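Long-range contacts in putative GH105 family protein (Salmonella enterica subsp. enterica serovar Paratyphi A, PDB 3QWT), which is of unconfirmed function but, as a putative family GH105 member with an alpha/alpha toroid, is probably a glycoside hydrolase acting on unsaturated sugars: residues H19-R23 and Y376-Y380; Y74-H78 and A369-L373. One frame throughout, in Å; residues are numbered along the deposited sequence.

Interaction 1. Residues H19-R23 and Y376-Y380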
loop_
_atom_site.group_PDB
_atom_site.type_symbol
_atom_site.label_atom_id
_atom_site.label_comp_id
_atom_site.label_asym_id
_atom_site.label_seq_id
_atom_site.Cartn_x
_atom_site.Cartn_y
_atom_site.Cartn_z
ATOM N N HIS A 19 34.194 -33.645 13.865
ATOM C CA HIS A 19 33.490 -34.402 12.851
ATOM C C HIS A 19 33.918 -35.853 12.887
ATOM O O HIS A 19 35.066 -36.190 12.591
ATOM C CB HIS A 19 33.719 -33.807 11.467
ATOM C CG HIS A 19 33.085 -32.465 11.283
ATOM N ND1 HIS A 19 33.634 -31.482 10.490
ATOM C CD2 HIS A 19 31.948 -31.939 11.800
ATOM C CE1 HIS A 19 32.864 -30.411 10.522
ATOM N NE2 HIS A 19 31.833 -30.664 11.307
ATOM N N PHE A 20 32.985 -36.715 13.260
ATOM C CA PHE A 20 33.281 -38.130 13.307
ATOM C C PHE A 20 33.480 -38.659 11.893
ATOM O O PHE A 20 34.181 -39.644 11.689
ATOM C CB PHE A 20 32.187 -38.896 14.055
ATOM C CG PHE A 20 30.927 -39.103 13.269
ATOM C CD1 PHE A 20 30.709 -40.286 12.596
ATOM C CD2 PHE A 20 29.950 -38.137 13.237
ATOM C CE1 PHE A 20 29.554 -40.488 11.897
ATOM C CE2 PHE A 20 28.788 -38.342 12.539
ATOM C CZ PHE A 20 28.588 -39.515 11.870
ATOM N N ILE A 21 32.884 -37.983 10.915
ATOM C CA ILE A 21 33.021 -38.401 9.522
ATOM C C ILE A 21 33.333 -37.187 8.660
ATOM O O ILE A 21 32.761 -36.119 8.866
ATOM C CB ILE A 21 31.740 -39.119 9.044
ATOM C CG1 ILE A 21 31.906 -39.648 7.623
ATOM C CG2 ILE A 21 30.502 -38.209 9.192
ATOM C CD1 ILE A 21 30.623 -40.193 7.039
ATOM N N ALA A 22 34.253 -37.316 7.710
ATOM C CA ALA A 22 34.677 -36.136 6.957
ATOM C C ALA A 22 33.688 -35.745 5.872
ATOM O O ALA A 22 33.000 -36.597 5.312
ATOM C CB ALA A 22 36.054 -36.311 6.383
ATOM N N ARG A 23 33.626 -34.445 5.584
ATOM C CA ARG A 23 32.691 -33.937 4.599
ATOM C C ARG A 23 32.623 -34.798 3.341
ATOM O O ARG A 23 31.545 -35.223 2.923
ATOM C CB ARG A 23 33.014 -32.496 4.187
ATOM C CG ARG A 23 31.926 -31.905 3.261
ATOM C CD ARG A 23 32.288 -30.565 2.677
ATOM N NE ARG A 23 33.476 -30.664 1.841
ATOM C CZ ARG A 23 34.039 -29.635 1.223
ATOM N NH1 ARG A 23 33.516 -28.420 1.335
ATOM N NH2 ARG A 23 35.125 -29.824 0.489
ATOM N N TYR A 376 22.724 -32.817 7.401
ATOM C CA TYR A 376 23.907 -32.944 8.247
ATOM C C TYR A 376 25.136 -32.297 7.598
ATOM O O TYR A 376 26.018 -31.775 8.295
ATOM C CB TYR A 376 24.180 -34.409 8.570
ATOM C CG TYR A 376 25.192 -34.617 9.685
ATOM C CD1 TYR A 376 26.464 -35.124 9.412
ATOM C CD2 TYR A 376 24.874 -34.316 11.007
ATOM C CE1 TYR A 376 27.382 -35.320 10.409
ATOM C CE2 TYR A 376 25.800 -34.514 12.027
ATOM C CZ TYR A 376 27.053 -35.016 11.716
ATOM O OH TYR A 376 27.992 -35.221 12.706
ATOM N N LEU A 377 25.177 -32.324 6.265
ATOM C CA LEU A 377 26.229 -31.656 5.504
ATOM C C LEU A 377 26.288 -30.158 5.773
ATOM O O LEU A 377 27.343 -29.544 5.626
ATOM C CB LEU A 377 26.064 -31.894 3.999
ATOM C CG LEU A 377 26.831 -33.107 3.444
ATOM C CD1 LEU A 377 26.557 -33.276 1.964
ATOM C CD2 LEU A 377 28.335 -32.996 3.695
ATOM N N ARG A 378 25.166 -29.560 6.154
ATOM C CA ARG A 378 25.171 -28.127 6.456
ATOM C C ARG A 378 26.124 -27.814 7.601
ATOM O O ARG A 378 26.691 -26.729 7.656
ATOM C CB ARG A 378 23.768 -27.596 6.752
ATOM C CG ARG A 378 22.872 -27.507 5.521
ATOM C CD ARG A 378 21.549 -26.846 5.873
ATOM N NE ARG A 378 21.689 -25.402 6.054
ATOM C CZ ARG A 378 21.702 -24.526 5.050
ATOM N NH1 ARG A 378 21.828 -23.223 5.289
ATOM N NH2 ARG A 378 21.589 -24.958 3.799
ATOM N N ASN A 379 26.312 -28.775 8.499
ATOM C CA ASN A 379 27.349 -28.660 9.532
ATOM C C ASN A 379 28.775 -28.507 8.988
ATOM O O ASN A 379 29.695 -28.179 9.738
ATOM C CB ASN A 379 27.299 -29.843 10.501
ATOM C CG ASN A 379 26.164 -29.733 11.489
ATOM O OD1 ASN A 379 25.643 -28.652 11.728
ATOM N ND2 ASN A 379 25.776 -30.856 12.073
ATOM N N TYR A 380 28.964 -28.737 7.690
ATOM C CA TYR A 380 30.298 -28.605 7.108
ATOM C C TYR A 380 30.488 -27.307 6.337
ATOM O O TYR A 380 31.446 -27.160 5.582
ATOM C CB TYR A 380 30.643 -29.819 6.243
ATOM C CG TYR A 380 30.694 -31.079 7.051
ATOM C CD1 TYR A 380 29.534 -31.633 7.565
ATOM C CD2 TYR A 380 31.904 -31.705 7.332
ATOM C CE1 TYR A 380 29.571 -32.778 8.327
ATOM C CE2 TYR A 380 31.950 -32.850 8.095
ATOM C CZ TYR A 380 30.779 -33.383 8.591
ATOM O OH TYR A 380 30.797 -34.526 9.353
#

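Interaction 2. Residues Y74-H78 and A369-L373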
loop_
_atom_site.group_PDB
_atom_site.type_symbol
_atom_site.label_atom_id
_atom_site.label_comp_id
_atom_site.label_asym_id
_atom_site.label_seq_id
_atom_site.Cartn_x
_atom_site.Cartn_y
_atom_site.Cartn_z
ATOM N N TYR A 74 12.497 -36.304 -3.727
ATOM C CA TYR A 74 12.647 -35.150 -2.840
ATOM C C TYR A 74 14.013 -35.185 -2.149
ATOM O O TYR A 74 14.724 -34.179 -2.082
ATOM C CB TYR A 74 11.512 -35.136 -1.824
ATOM C CG TYR A 74 11.366 -33.873 -1.028
ATOM C CD1 TYR A 74 11.381 -32.633 -1.647
ATOM C CD2 TYR A 74 11.170 -33.922 0.347
ATOM C CE1 TYR A 74 11.228 -31.473 -0.918
ATOM C CE2 TYR A 74 11.013 -32.775 1.084
ATOM C CZ TYR A 74 11.041 -31.544 0.446
ATOM O OH TYR A 74 10.882 -30.390 1.178
ATOM N N GLY A 75 14.390 -36.361 -1.656
ATOM C CA GLY A 75 15.699 -36.537 -1.058
ATOM C C GLY A 75 16.800 -36.162 -2.037
ATOM O O GLY A 75 17.719 -35.423 -1.699
HETATM N N MSE A 76 16.704 -36.673 -3.259
HETATM C CA MSE A 76 17.624 -36.284 -4.324
HETATM C C MSE A 76 17.609 -34.778 -4.546
HETATM O O MSE A 76 18.668 -34.147 -4.669
HETATM C CB MSE A 76 17.257 -36.984 -5.633
HETATM C CG MSE A 76 17.548 -38.472 -5.643
HETATM SE SE MSE A 76 17.135 -39.269 -7.394
HETATM C CE MSE A 76 17.451 -41.138 -6.936
ATOM N N TYR A 77 16.410 -34.196 -4.606
ATOM C CA TYR A 77 16.311 -32.771 -4.895
ATOM C C TYR A 77 17.093 -31.998 -3.848
ATOM O O TYR A 77 17.884 -31.121 -4.177
ATOM C CB TYR A 77 14.865 -32.260 -4.961
ATOM C CG TYR A 77 14.861 -30.783 -5.256
ATOM C CD1 TYR A 77 15.183 -30.324 -6.526
ATOM C CD2 TYR A 77 14.620 -29.845 -4.255
ATOM C CE1 TYR A 77 15.234 -28.967 -6.807
ATOM C CE2 TYR A 77 14.673 -28.475 -4.530
ATOM C CZ TYR A 77 14.980 -28.052 -5.812
ATOM O OH TYR A 77 15.039 -26.714 -6.115
ATOM N N HIS A 78 16.876 -32.351 -2.586
ATOM C CA HIS A 78 17.588 -31.713 -1.478
ATOM C C HIS A 78 19.095 -31.647 -1.722
ATOM O O HIS A 78 19.689 -30.567 -1.708
ATOM C CB HIS A 78 17.264 -32.403 -0.138
ATOM C CG HIS A 78 16.081 -31.806 0.558
ATOM N ND1 HIS A 78 16.203 -30.907 1.591
ATOM C CD2 HIS A 78 14.751 -31.934 0.330
ATOM C CE1 HIS A 78 15.002 -30.518 1.984
ATOM N NE2 HIS A 78 14.104 -31.127 1.233
ATOM N N ALA A 369 17.644 -41.465 3.996
ATOM C CA ALA A 369 19.049 -41.397 4.363
ATOM C C ALA A 369 19.686 -40.139 3.768
ATOM O O ALA A 369 20.432 -39.435 4.444
ATOM C CB ALA A 369 19.795 -42.646 3.924
HETATM N N MSE A 370 19.390 -39.832 2.511
HETATM C CA MSE A 370 20.069 -38.689 1.923
HETATM C C MSE A 370 19.478 -37.378 2.389
HETATM O O MSE A 370 20.180 -36.379 2.479
HETATM C CB MSE A 370 20.226 -38.790 0.389
HETATM C CG MSE A 370 18.966 -38.848 -0.454
HETATM SE SE MSE A 370 19.405 -39.478 -2.290
HETATM C CE MSE A 370 18.893 -41.327 -2.055
ATOM N N LEU A 371 18.193 -37.390 2.720
ATOM C CA LEU A 371 17.575 -36.217 3.314
ATOM C C LEU A 371 18.357 -35.827 4.561
ATOM O O LEU A 371 18.892 -34.718 4.647
ATOM C CB LEU A 371 16.111 -36.487 3.682
ATOM C CG LEU A 371 14.981 -36.045 2.753
ATOM C CD1 LEU A 371 13.660 -36.366 3.423
ATOM C CD2 LEU A 371 15.063 -34.544 2.414
ATOM N N CYS A 372 18.428 -36.746 5.526
ATOM C CA CYS A 372 19.054 -36.434 6.806
ATOM C C CYS A 372 20.544 -36.190 6.628
ATOM O O CYS A 372 21.122 -35.344 7.304
ATOM C CB CYS A 372 18.799 -37.534 7.847
ATOM S SG CYS A 372 19.587 -39.157 7.535
ATOM N N LEU A 373 21.164 -36.913 5.701
ATOM C CA LEU A 373 22.598 -36.764 5.513
ATOM C C LEU A 373 22.905 -35.420 4.849
ATOM O O LEU A 373 23.949 -34.810 5.116
ATOM C CB LEU A 373 23.212 -37.949 4.745
ATOM C CG LEU A 373 23.254 -39.294 5.475
ATOM C CD1 LEU A 373 23.777 -40.400 4.556
ATOM C CD2 LEU A 373 24.097 -39.207 6.729
#

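Interaction 1. Residues H19-R23 and Y376-Y380
A ring stack and one short hydrogen bond fasten Tyr380, at the C-terminal end of the chain, to His19 and Ile21 in the loop that leads into helix 23-37. The imidazole of His19 lies over one face of the Tyr380 ring, offset toward its rim, with centroids 3.9 Å apart and planes 27° from parallel. The two side chains run past each other in opposite directions, and His19 ND1 comes within 3.2 Å of Tyr380 CE2. Under the same imidazole, Tyr380 OH donates to Ile21 O at 2.6 Å, with a C=O...donor angle of 158°, so one face and the hydroxyl of the ring are engaged by the loop. Arg23 adds its aliphatic part, CB lying 3.4 Å from Tyr380 CD2. Its CG, anti to the backbone N (chi1 -174°), meets Leu377 CD2, the two side chains crossing at about a right angle, while its NH1 is hydrogen-bonded to Phe100 O of the second subunit.

At the other end Phe20 meets Tyr376, whose OH sits at the edge of the phenyl ring, near its plane, 3.2 Å from Phe20 CE2; that hydroxyl is hydrogen-bonded to Glu322. The contact thus joins the loop before helix 23-37 to the C-terminal end of the chain, just past helix 363-377, with helix 318-330 flanking Phe20 and Tyr376, and Leu26 of helix 23-37 touching Tyr376, Leu377 and Tyr380.

Interaction 2. Residues Y74-H78 and A369-L373
Leu371 and His78 make the closest approach here: the methyl CD2 of Leu371 sits over one face of the imidazole in a CH-pi contact, 3.5 Å from the ring centroid and 20° off its normal. The methyl lies nearer the CG-CD2 side of the ring than its centre, and CD2 of His78 is 3.4 Å from it. The same methyl only grazes the ring of Tyr74, so a single leucine branch is shared between two aromatic residues one helical turn apart. Those two also pack on each other, His78 CD2 lying over the centre of the Tyr74 ring.

Gly75 is where the helices come together. Gly75 CA and Leu371 CA are 4.8 Å apart. Leu371 CG rests 3.9 Å from Gly75 CA, directly on the backbone. On the other flank Met370 CG touches Gly75 C. Having no side chain, Gly75 leaves Leu371 and Met370, a selenomethionine, to lie against bare main chain, in keeping with an axis separation of just 8.2 Å. This is a close helix-helix crossing at a glycine inside the alpha/alpha toroid, joining helix 67-83 to the last long helix, 363-377. Met370, with CG set between its backbone N and carbonyl carbon (chi1 62°), bends at chi3, and its selenium meets CG of Met76, also selenomethionine, at 4.0 Å.

Farther out, Tyr74 OH is hydrogen-bonded to Asp243, which helps fix the phenol, and the ring of His78 meets Tyr302 edge-to-face. A glycerol, probably from the crystallisation liquor, lies close to His78. The two helical segments run in the same general direction, inclined at 29°. Helix 23-37 covers the Met370 side, helix 86-102 packs on Met76, and helix 114-125 lies against Tyr74.

Overall arrangement
From the N terminus the chain first enters interaction 1 through residues 19-23, then forms helix 23-37 and reaches helix 67-83, where residues 74-78 give the first half of interaction 2. Most of the helical toroid follows before helix 363-377 returns to both. Its residues 369-373 close the loop of interaction 2, and 376-380, a little farther on, close the wider one of interaction 1, so the former is nested within the latter. Their centres are 15 Å apart: interaction 2 is buried near the middle of the chain, interaction 1 toward its periphery. Together they tie this last long helix and its tail to the N-terminal part of the fold.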